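Local coordinates for ABC sugar transporter, periplasmic sugar binding protein (PDB 3ROT) that probably binds a sugar in the periplasm and delivers it to an ABC transporter for uptake into the cell, at residues A[47-50]-A[51-55]; A[68-72]-A[73-77]; A[141-144]-A[145-148]; A[246-249]-A[250-254]. All blocks are in the same frame, centred on the assembly; numbering follows the deposited sequence.

Contacts 2 and 3 border the cleft between two parallel-sheet domains, and contact 1 lies farther back, beyond contact 2. Contacts 1 and 2 belong to the domain with strand 5-9, and their centres lie about 10 Å apart. They touch where V47 CG1 meets A74 CB at 3.3 Å. Contact 3 lies in the domain with strand 132-137. It meets contact 2 across the cleft, with a probable hydrogen bond of 3.3 Å from I143 N to P70 O. Contact 3 also holds a glycerol, which probably marks the sugar pocket. Contact 4 begins about 7 Å from contact 3 between nearest atoms, and its M250 touches D93, another glycerol partner.

Contact 1 of 4, residues A[47-50]-A[51-55]; sequences VPKQ and VQFIE
K49 and F53, Q50 and I54, and V47 and V51 form a local i to i+4 contact in the first turns of helix 47-59. The aliphatic chain of K49 crosses the F53 side chain at a slant. K49 CG is 3.5 Å from F53 CE2. K49 then bends at chi2, and K49 CE comes to 3.8 Å from F53 CZ. F53 CG lies beside its own backbone N (chi1 -79°), which turns the ring back toward the preceding turn. There Q50 CA sits at the ring edge, 3.7 Å from F53 CD2. On the next side of the helix Q50 CG meets I54 CD1 at 4.1 Å. V47 CG1 and V51 CG2 are 4.2 Å apart, a looser apolar pair. The helix joins strand 35-39 to strand 64-67 in a beta-alpha-beta crossover of the Rossmann-like domain found in periplasmic binding proteins. I9 of strand 5-9 lies against Q50, F53 and I54, while V51 and I54 touch S78 of helix 76-85. The extended Q50 chain carries its amide inward, where NE2 is hydrogen-bonded to T68. Regular helical bonds hold the register of these pairs. F53 N donates to K49 O at 2.9 Å. I54 N reaches Q50 O at 3.0 Å with a nearly straight N-H...O angle of 167°.

Contact 2 of 4, residues A[68-72]-A[73-77]; sequences TIPSD and TAFSK
S71 and F75 carry this local contact, one with its hydroxyl and the other with its ring. S71 OG accepts two backbone N-H groups. A74 N is 3.1 Å away and nearly straight at 165°, and T73 N is at 3.3 Å. The S71 hydroxyl is turned away from its own backbone N to the carbonyl side (chi1 176°), which faces it toward the residues that follow. The bond to T73 N makes an ST turn, and the bond to A74 N extends it by one residue. The methyl of A74 packs on the same side chain, with A74 CB 3.7 Å from S71 CB. This stretch is the loop that leaves strand 64-67 and leads into helix 76-85. It lies at the C-terminal edge of the parallel sheet, where loops line the cleft in periplasmic binding proteins. The F75 ring folds back against I69, P70 and S71, its CG beside its own backbone N (chi1 -54°). P70 CD is 3.5 Å from F75 CE2, and the proline ring and the phenylalanine side chain cross at about a right angle. I69 offers its CG2 branch, 3.8 Å from F75 CD2. S71 CB reaches F75 CE2 at the same distance, and S71 O lies in the ring plane at its edge. Q50, V51 and I54 of helix 47-59 also touch F75. D72 OD1 is hydrogen-bonded to the backbone N of K97. S76 OG makes a weak bond of 3.3 Å to T73 O.

Contact 3 of 4, residues A[141-144]-A[145-148]; sequences GHIG and LEKR. With GOL (glycerol), chain C.
The start of helix 143-158, with its N-cap residue H142, presents H142 and R148 to a ligand pocket in the cleft, with L145 packed against both. H142 ND1 accepts G144 N at 2.8 Å, a capping bond that is weak because it bends to 127°. The other ring nitrogen, H142 NE2, donates in the ring plane to glycerol O1 at 2.8 Å, with an angle of 161°. One nitrogen thus caps the helix while the other meets the ligand. L145 CG sits over one face of the imidazole in a CH-pi contact, 3.6 Å from the H142 ring centroid. L145 CD2 lies over one face of the R148 guanidinium, toward its rim, 3.4 Å above the plane. The same leucine therefore packs on both ligand-binding groups. R148 is extended from CG to NE and reaches the glycerol with both terminal nitrogens. R148 NH1 donates to glycerol O3 at 2.7 Å, and R148 NH2 makes weak bonds to O2 and O3. L195 O also accepts from NH1, which should help fix the guanidinium. The glycerol, probably from the crystallisation liquor, is bonded to H11, D93 and D225 as well. The turn is closed by E146 N donating to H142 O at 3.1 Å. Helix 143-158 follows strand 132-137 and leads to strand 162-167, completing a beta-alpha-beta unit.

Contact 4 of 4, residues A[246-249]-A[250-254]; sequences QPFL and MGYLS
L249 and L253 lie side by side and point the same way at the start of helix 247-264, the last long helix of this periplasmic binding protein fold. Their tips meet, with L249 CD1 3.7 Å from L253 CD1. The L253 chain also rides over the preceding turn, with L253 CB 3.2 Å from L249 O. One position earlier, F248 and Y252 form a second i to i+4 pair. F248 CE2 and Y252 CD1 are 4.3 Å apart, so the rings touch only loosely. M250, a selenomethionine, points to a different side of the helix, into the protein. Its chain bends at chi3 (-62°), which brings M250 CE back to 4.1 Å from P247 CA. Further out, helix 16-32 packs alongside: Y17 touches both P247 and M250, L21 touches M250, and E31 OE2 is hydrogen-bonded to Y252 OH. The selenomethionine also reaches D93, a residue bonded to the glycerol in the cleft. L108 of strand 107-109 packs on L253, while F248 packs on R212 of the second subunit. The backbone sets the spacings of the side-chain pairs. Q246 is the N-cap residue, and its O accepts M250 N at 3.1 Å. L253 N donates to L249 O at 2.8 Å. Under the aromatic pair, Y252 N meets F248 O at 2.9 Å in an almost linear bond, with an N-H...O angle of 176°.

Contact 1 of 4, residues A[47-50]-A[51-55]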
loop_
_atom_site.group_PDB
_atom_site.type_symbol
_atom_site.label_atom_id
_atom_site.label_comp_id
_atom_site.label_asym_id
_atom_site.label_seq_id
_atom_site.Cartn_x
_atom_site.Cartn_y
_atom_site.Cartn_z
ATOM N N VAL A 47 -10.313 -8.797 -11.451
ATOM C CA VAL A 47 -10.746 -10.138 -11.853
ATOM C C VAL A 47 -10.453 -10.518 -13.305
ATOM O O VAL A 47 -9.778 -11.514 -13.569
ATOM C CB VAL A 47 -12.260 -10.333 -11.592
ATOM C CG1 VAL A 47 -12.690 -11.736 -12.020
ATOM C CG2 VAL A 47 -12.565 -10.112 -10.121
ATOM N N PRO A 48 -10.970 -9.743 -14.270
ATOM C CA PRO A 48 -10.709 -10.077 -15.673
ATOM C C PRO A 48 -9.211 -10.275 -15.959
ATOM O O PRO A 48 -8.825 -11.162 -16.721
ATOM C CB PRO A 48 -11.323 -8.896 -16.430
ATOM C CG PRO A 48 -11.260 -7.770 -15.436
ATOM C CD PRO A 48 -11.655 -8.445 -14.154
ATOM N N LYS A 49 -8.375 -9.452 -15.336
ATOM C CA LYS A 49 -6.931 -9.569 -15.507
ATOM C C LYS A 49 -6.470 -10.925 -14.967
ATOM O O LYS A 49 -5.680 -11.628 -15.606
ATOM C CB LYS A 49 -6.224 -8.447 -14.756
ATOM C CG LYS A 49 -4.730 -8.416 -14.954
ATOM C CD LYS A 49 -4.376 -8.361 -16.429
ATOM C CE LYS A 49 -3.003 -7.750 -16.630
ATOM N NZ LYS A 49 -2.959 -6.366 -16.061
ATOM N N GLN A 50 -6.969 -11.288 -13.788
ATOM C CA GLN A 50 -6.616 -12.568 -13.185
ATOM C C GLN A 50 -7.080 -13.717 -14.073
ATOM O O GLN A 50 -6.380 -14.717 -14.215
ATOM C CB GLN A 50 -7.236 -12.708 -11.785
ATOM C CG GLN A 50 -7.187 -14.142 -11.248
ATOM C CD GLN A 50 -7.610 -14.262 -9.797
ATOM O OE1 GLN A 50 -8.433 -13.490 -9.310
ATOM N NE2 GLN A 50 -7.058 -15.253 -9.102
ATOM N N VAL A 51 -8.264 -13.577 -14.665
ATOM C CA VAL A 51 -8.793 -14.611 -15.545
ATOM C C VAL A 51 -7.838 -14.796 -16.725
ATOM O O VAL A 51 -7.553 -15.920 -17.134
ATOM C CB VAL A 51 -10.209 -14.245 -16.068
ATOM C CG1 VAL A 51 -10.596 -15.164 -17.220
ATOM C CG2 VAL A 51 -11.225 -14.375 -14.942
ATOM N N GLN A 52 -7.336 -13.691 -17.261
ATOM C CA GLN A 52 -6.402 -13.769 -18.375
ATOM C C GLN A 52 -5.110 -14.452 -17.916
ATOM O O GLN A 52 -4.537 -15.264 -18.642
ATOM C CB GLN A 52 -6.113 -12.368 -18.917
ATOM C CG GLN A 52 -5.175 -12.354 -20.110
ATOM C CD GLN A 52 -5.527 -13.416 -21.136
ATOM O OE1 GLN A 52 -6.687 -13.554 -21.537
ATOM N NE2 GLN A 52 -4.521 -14.170 -21.573
ATOM N N PHE A 53 -4.655 -14.124 -16.708
ATOM C CA PHE A 53 -3.448 -14.750 -16.162
ATOM C C PHE A 53 -3.597 -16.277 -16.137
ATOM O O PHE A 53 -2.714 -17.012 -16.590
ATOM C CB PHE A 53 -3.175 -14.254 -14.741
ATOM C CG PHE A 53 -2.523 -12.900 -14.679
ATOM C CD1 PHE A 53 -1.384 -12.627 -15.431
ATOM C CD2 PHE A 53 -3.022 -11.914 -13.834
ATOM C CE1 PHE A 53 -0.748 -11.388 -15.340
ATOM C CE2 PHE A 53 -2.396 -10.677 -13.738
ATOM C CZ PHE A 53 -1.254 -10.414 -14.492
ATOM N N ILE A 54 -4.716 -16.749 -15.592
ATOM C CA ILE A 54 -5.002 -18.174 -15.502
ATOM C C ILE A 54 -5.037 -18.799 -16.890
ATOM O O ILE A 54 -4.530 -19.897 -17.106
ATOM C CB ILE A 54 -6.373 -18.423 -14.826
ATOM C CG1 ILE A 54 -6.322 -17.964 -13.368
ATOM C CG2 ILE A 54 -6.744 -19.890 -14.923
ATOM C CD1 ILE A 54 -7.648 -18.010 -12.659
ATOM N N GLU A 55 -5.655 -18.083 -17.821
ATOM C CA GLU A 55 -5.789 -18.535 -19.196
ATOM C C GLU A 55 -4.417 -18.682 -19.864
ATOM O O GLU A 55 -4.122 -19.707 -20.476
ATOM C CB GLU A 55 -6.662 -17.541 -19.964
ATOM C CG GLU A 55 -7.759 -18.167 -20.813
ATOM C CD GLU A 55 -8.645 -19.124 -20.035
ATOM O OE1 GLU A 55 -8.230 -20.278 -19.814
ATOM O OE2 GLU A 55 -9.757 -18.724 -19.636
#

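Contact 2 of 4, residues A[68-72]-A[73-77]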
loop_
_atom_site.group_PDB
_atom_site.type_symbol
_atom_site.label_atom_id
_atom_site.label_comp_id
_atom_site.label_asym_id
_atom_site.label_seq_id
_atom_site.Cartn_x
_atom_site.Cartn_y
_atom_site.Cartn_z
ATOM N N THR A 68 -6.601 -18.029 -6.299
ATOM C CA THR A 68 -7.701 -17.580 -5.469
ATOM C C THR A 68 -8.897 -17.604 -6.426
ATOM O O THR A 68 -8.722 -17.550 -7.640
ATOM C CB THR A 68 -7.477 -16.137 -4.958
ATOM O OG1 THR A 68 -7.523 -15.228 -6.062
ATOM C CG2 THR A 68 -6.120 -16.007 -4.281
ATOM N N ILE A 69 -10.107 -17.714 -5.890
ATOM C CA ILE A 69 -11.294 -17.740 -6.726
ATOM C C ILE A 69 -12.329 -16.878 -6.005
ATOM O O ILE A 69 -13.248 -17.398 -5.368
ATOM C CB ILE A 69 -11.810 -19.193 -6.907
ATOM C CG1 ILE A 69 -10.639 -20.117 -7.270
ATOM C CG2 ILE A 69 -12.885 -19.238 -8.005
ATOM C CD1 ILE A 69 -11.017 -21.597 -7.473
ATOM N N PRO A 70 -12.173 -15.539 -6.089
ATOM C CA PRO A 70 -13.050 -14.542 -5.459
ATOM C C PRO A 70 -14.382 -14.271 -6.151
ATOM O O PRO A 70 -15.073 -13.321 -5.795
ATOM C CB PRO A 70 -12.176 -13.299 -5.423
ATOM C CG PRO A 70 -11.461 -13.393 -6.723
ATOM C CD PRO A 70 -11.066 -14.868 -6.797
ATOM N N SER A 71 -14.736 -15.090 -7.136
ATOM C CA SER A 71 -15.992 -14.921 -7.863
ATOM C C SER A 71 -16.621 -16.277 -8.171
ATOM O O SER A 71 -15.917 -17.241 -8.481
ATOM C CB SER A 71 -15.751 -14.165 -9.170
ATOM O OG SER A 71 -16.938 -14.071 -9.944
ATOM N N ASP A 72 -17.947 -16.347 -8.088
ATOM C CA ASP A 72 -18.651 -17.591 -8.372
ATOM C C ASP A 72 -18.866 -17.802 -9.871
ATOM O O ASP A 72 -19.218 -18.902 -10.294
ATOM C CB ASP A 72 -20.015 -17.624 -7.666
ATOM C CG ASP A 72 -19.903 -17.851 -6.168
ATOM O OD1 ASP A 72 -19.286 -18.858 -5.754
ATOM O OD2 ASP A 72 -20.445 -17.028 -5.401
ATOM N N THR A 73 -18.636 -16.764 -10.673
ATOM C CA THR A 73 -18.850 -16.861 -12.119
ATOM C C THR A 73 -17.647 -16.575 -13.035
ATOM O O THR A 73 -17.452 -17.250 -14.049
ATOM C CB THR A 73 -20.000 -15.915 -12.557
ATOM O OG1 THR A 73 -19.757 -14.594 -12.048
ATOM C CG2 THR A 73 -21.330 -16.417 -12.033
ATOM N N ALA A 74 -16.856 -15.571 -12.679
ATOM C CA ALA A 74 -15.704 -15.164 -13.475
ATOM C C ALA A 74 -14.710 -16.252 -13.874
ATOM O O ALA A 74 -14.176 -16.226 -14.985
ATOM C CB ALA A 74 -14.960 -14.048 -12.751
ATOM N N PHE A 75 -14.467 -17.209 -12.988
ATOM C CA PHE A 75 -13.480 -18.255 -13.252
ATOM C C PHE A 75 -13.959 -19.614 -13.772
ATOM O O PHE A 75 -13.141 -20.448 -14.174
ATOM C CB PHE A 75 -12.656 -18.452 -11.981
ATOM C CG PHE A 75 -12.057 -17.176 -11.465
ATOM C CD1 PHE A 75 -10.857 -16.699 -11.985
ATOM C CD2 PHE A 75 -12.734 -16.407 -10.525
ATOM C CE1 PHE A 75 -10.344 -15.472 -11.580
ATOM C CE2 PHE A 75 -12.233 -15.182 -10.113
ATOM C CZ PHE A 75 -11.032 -14.709 -10.643
ATOM N N SER A 76 -15.270 -19.828 -13.783
ATOM C CA SER A 76 -15.846 -21.100 -14.226
ATOM C C SER A 76 -15.236 -21.715 -15.478
ATOM O O SER A 76 -14.735 -22.837 -15.450
ATOM C CB SER A 76 -17.348 -20.938 -14.434
ATOM O OG SER A 76 -17.948 -20.440 -13.254
ATOM N N LYS A 77 -15.288 -20.979 -16.579
ATOM C CA LYS A 77 -14.766 -21.475 -17.845
ATOM C C LYS A 77 -13.291 -21.842 -17.766
ATOM O O LYS A 77 -12.878 -22.883 -18.268
ATOM C CB LYS A 77 -14.975 -20.430 -18.938
ATOM C CG LYS A 77 -15.008 -21.018 -20.330
ATOM C CD LYS A 77 -16.359 -20.760 -20.981
ATOM C CE LYS A 77 -17.500 -21.241 -20.098
ATOM N NZ LYS A 77 -18.833 -20.912 -20.684
#

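Contact 3 of 4, residues A[141-144]-A[145-148]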
loop_
_atom_site.group_PDB
_atom_site.type_symbol
_atom_site.label_atom_id
_atom_site.label_comp_id
_atom_site.label_asym_id
_atom_site.label_seq_id
_atom_site.Cartn_x
_atom_site.Cartn_y
_atom_site.Cartn_z
ATOM N N GLY A 141 -18.123 -7.679 -3.866
ATOM C CA GLY A 141 -17.928 -8.564 -5.001
ATOM C C GLY A 141 -17.023 -9.717 -4.605
ATOM O O GLY A 141 -17.132 -10.811 -5.154
ATOM N N HIS A 142 -16.124 -9.471 -3.653
ATOM C CA HIS A 142 -15.215 -10.507 -3.161
ATOM C C HIS A 142 -16.050 -11.465 -2.308
ATOM O O HIS A 142 -16.462 -11.120 -1.200
ATOM C CB HIS A 142 -14.112 -9.871 -2.314
ATOM C CG HIS A 142 -13.062 -10.836 -1.855
ATOM N ND1 HIS A 142 -13.364 -12.014 -1.208
ATOM C CD2 HIS A 142 -11.712 -10.763 -1.887
ATOM C CE1 HIS A 142 -12.246 -12.623 -0.857
ATOM N NE2 HIS A 142 -11.228 -11.883 -1.256
ATOM N N ILE A 143 -16.286 -12.673 -2.817
ATOM C CA ILE A 143 -17.121 -13.646 -2.112
ATOM C C ILE A 143 -16.592 -14.101 -0.755
ATOM O O ILE A 143 -17.363 -14.529 0.113
ATOM C CB ILE A 143 -17.395 -14.882 -3.001
ATOM C CG1 ILE A 143 -16.090 -15.624 -3.311
ATOM C CG2 ILE A 143 -18.071 -14.433 -4.292
ATOM C CD1 ILE A 143 -16.277 -16.824 -4.241
ATOM N N GLY A 144 -15.282 -13.997 -0.567
ATOM C CA GLY A 144 -14.702 -14.383 0.708
ATOM C C GLY A 144 -15.061 -13.340 1.752
ATOM O O GLY A 144 -15.483 -13.669 2.863
ATOM N N LEU A 145 -14.906 -12.068 1.395
ATOM C CA LEU A 145 -15.228 -11.007 2.329
ATOM C C LEU A 145 -16.729 -10.955 2.635
ATOM O O LEU A 145 -17.117 -10.550 3.723
ATOM C CB LEU A 145 -14.728 -9.661 1.791
ATOM C CG LEU A 145 -13.233 -9.620 1.447
ATOM C CD1 LEU A 145 -12.816 -8.185 1.159
ATOM C CD2 LEU A 145 -12.412 -10.191 2.602
ATOM N N GLU A 146 -17.575 -11.369 1.690
ATOM C CA GLU A 146 -19.021 -11.369 1.942
ATOM C C GLU A 146 -19.311 -12.368 3.066
ATOM O O GLU A 146 -20.127 -12.105 3.952
ATOM C CB GLU A 146 -19.813 -11.767 0.687
ATOM C CG GLU A 146 -19.456 -10.965 -0.550
ATOM C CD GLU A 146 -20.345 -11.270 -1.750
ATOM O OE1 GLU A 146 -20.695 -12.455 -1.966
ATOM O OE2 GLU A 146 -20.674 -10.316 -2.492
ATOM N N LYS A 147 -18.636 -13.512 3.032
ATOM C CA LYS A 147 -18.824 -14.528 4.065
ATOM C C LYS A 147 -18.371 -14.001 5.426
ATOM O O LYS A 147 -19.016 -14.271 6.445
ATOM C CB LYS A 147 -18.050 -15.804 3.717
ATOM C CG LYS A 147 -18.613 -16.573 2.529
ATOM C CD LYS A 147 -20.014 -17.070 2.824
ATOM C CE LYS A 147 -20.557 -17.941 1.695
ATOM N NZ LYS A 147 -21.930 -18.453 2.005
ATOM N N ARG A 148 -17.267 -13.256 5.445
ATOM C CA ARG A 148 -16.765 -12.679 6.697
ATOM C C ARG A 148 -17.781 -11.725 7.303
ATOM O O ARG A 148 -18.115 -11.817 8.486
ATOM C CB ARG A 148 -15.472 -11.900 6.472
ATOM C CG ARG A 148 -14.258 -12.763 6.354
ATOM C CD ARG A 148 -13.026 -11.943 6.030
ATOM N NE ARG A 148 -12.023 -12.830 5.466
ATOM C CZ ARG A 148 -10.782 -12.482 5.165
ATOM N NH1 ARG A 148 -10.358 -11.241 5.369
ATOM N NH2 ARG A 148 -9.973 -13.391 4.657
HETATM C C1 GOL C . -8.007 -11.382 0.592
HETATM O O1 GOL C . -8.581 -12.302 -0.303
HETATM C C2 GOL C . -7.536 -12.053 1.893
HETATM O O2 GOL C . -8.507 -12.948 2.402
HETATM C C3 GOL C . -7.201 -10.971 2.914
HETATM O O3 GOL C . -7.917 -11.162 4.109
#

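Contact 4 of 4, residues A[246-249]-A[250-254]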
loop_
_atom_site.group_PDB
_atom_site.type_symbol
_atom_site.label_atom_id
_atom_site.label_comp_id
_atom_site.label_asym_id
_atom_site.label_seq_id
_atom_site.Cartn_x
_atom_site.Cartn_y
_atom_site.Cartn_z
ATOM N N GLN A 246 -2.787 -17.149 8.672
ATOM C CA GLN A 246 -1.460 -17.731 8.431
ATOM C C GLN A 246 -1.151 -17.870 6.937
ATOM O O GLN A 246 -0.985 -18.980 6.435
ATOM C CB GLN A 246 -1.325 -19.109 9.102
ATOM C CG GLN A 246 -1.464 -19.072 10.617
ATOM C CD GLN A 246 -0.927 -20.312 11.296
ATOM O OE1 GLN A 246 -1.553 -21.377 11.277
ATOM N NE2 GLN A 246 0.248 -20.183 11.899
ATOM N N PRO A 247 -1.071 -16.746 6.211
ATOM C CA PRO A 247 -0.779 -16.779 4.769
ATOM C C PRO A 247 0.516 -17.491 4.353
ATOM O O PRO A 247 0.557 -18.141 3.311
ATOM C CB PRO A 247 -0.782 -15.297 4.370
ATOM C CG PRO A 247 -0.555 -14.560 5.660
ATOM C CD PRO A 247 -1.350 -15.371 6.656
ATOM N N PHE A 248 1.563 -17.366 5.162
ATOM C CA PHE A 248 2.835 -18.017 4.856
ATOM C C PHE A 248 2.620 -19.530 4.759
ATOM O O PHE A 248 3.089 -20.182 3.824
ATOM C CB PHE A 248 3.871 -17.715 5.943
ATOM C CG PHE A 248 5.224 -18.311 5.672
ATOM C CD1 PHE A 248 6.247 -17.535 5.123
ATOM C CD2 PHE A 248 5.474 -19.656 5.942
ATOM C CE1 PHE A 248 7.503 -18.096 4.845
ATOM C CE2 PHE A 248 6.722 -20.228 5.668
ATOM C CZ PHE A 248 7.737 -19.444 5.117
ATOM N N LEU A 249 1.905 -20.078 5.741
ATOM C CA LEU A 249 1.600 -21.504 5.798
ATOM C C LEU A 249 0.757 -21.909 4.589
ATOM O O LEU A 249 0.979 -22.959 3.972
ATOM C CB LEU A 249 0.834 -21.822 7.093
ATOM C CG LEU A 249 0.556 -23.301 7.363
ATOM C CD1 LEU A 249 1.877 -24.047 7.539
ATOM C CD2 LEU A 249 -0.304 -23.442 8.614
HETATM N N MSE A 250 -0.208 -21.060 4.264
HETATM C CA MSE A 250 -1.109 -21.268 3.135
HETATM C C MSE A 250 -0.246 -21.409 1.884
HETATM O O MSE A 250 -0.381 -22.361 1.121
HETATM C CB MSE A 250 -2.027 -20.054 3.001
HETATM C CG MSE A 250 -3.367 -20.288 2.317
HETATM SE SE MSE A 250 -4.380 -18.615 2.282
HETATM C CE MSE A 250 -4.566 -18.309 4.145
ATOM N N GLY A 251 0.645 -20.441 1.687
ATOM C CA GLY A 251 1.526 -20.471 0.534
ATOM C C GLY A 251 2.397 -21.712 0.493
ATOM O O GLY A 251 2.374 -22.455 -0.487
ATOM N N TYR A 252 3.150 -21.940 1.565
ATOM C CA TYR A 252 4.056 -23.085 1.666
ATOM C C TYR A 252 3.348 -24.410 1.398
ATOM O O TYR A 252 3.765 -25.201 0.547
ATOM C CB TYR A 252 4.686 -23.127 3.060
ATOM C CG TYR A 252 5.876 -24.048 3.163
ATOM C CD1 TYR A 252 7.175 -23.554 3.036
ATOM C CD2 TYR A 252 5.704 -25.424 3.318
ATOM C CE1 TYR A 252 8.276 -24.411 3.051
ATOM C CE2 TYR A 252 6.796 -26.289 3.330
ATOM C CZ TYR A 252 8.074 -25.778 3.193
ATOM O OH TYR A 252 9.143 -26.642 3.163
ATOM N N LEU A 253 2.269 -24.650 2.127
ATOM C CA LEU A 253 1.530 -25.884 1.977
ATOM C C LEU A 253 0.848 -26.098 0.634
ATOM O O LEU A 253 0.741 -27.239 0.184
ATOM C CB LEU A 253 0.508 -26.033 3.109
ATOM C CG LEU A 253 1.100 -26.390 4.475
ATOM C CD1 LEU A 253 -0.034 -26.533 5.511
ATOM C CD2 LEU A 253 1.895 -27.695 4.356
ATOM N N SER A 254 0.386 -25.034 -0.019
ATOM C CA SER A 254 -0.268 -25.228 -1.313
ATOM C C SER A 254 0.739 -25.678 -2.386
ATOM O O SER A 254 0.461 -26.597 -3.149
ATOM C CB SER A 254 -1.016 -23.958 -1.756
ATOM O OG SER A 254 -0.146 -22.964 -2.259
#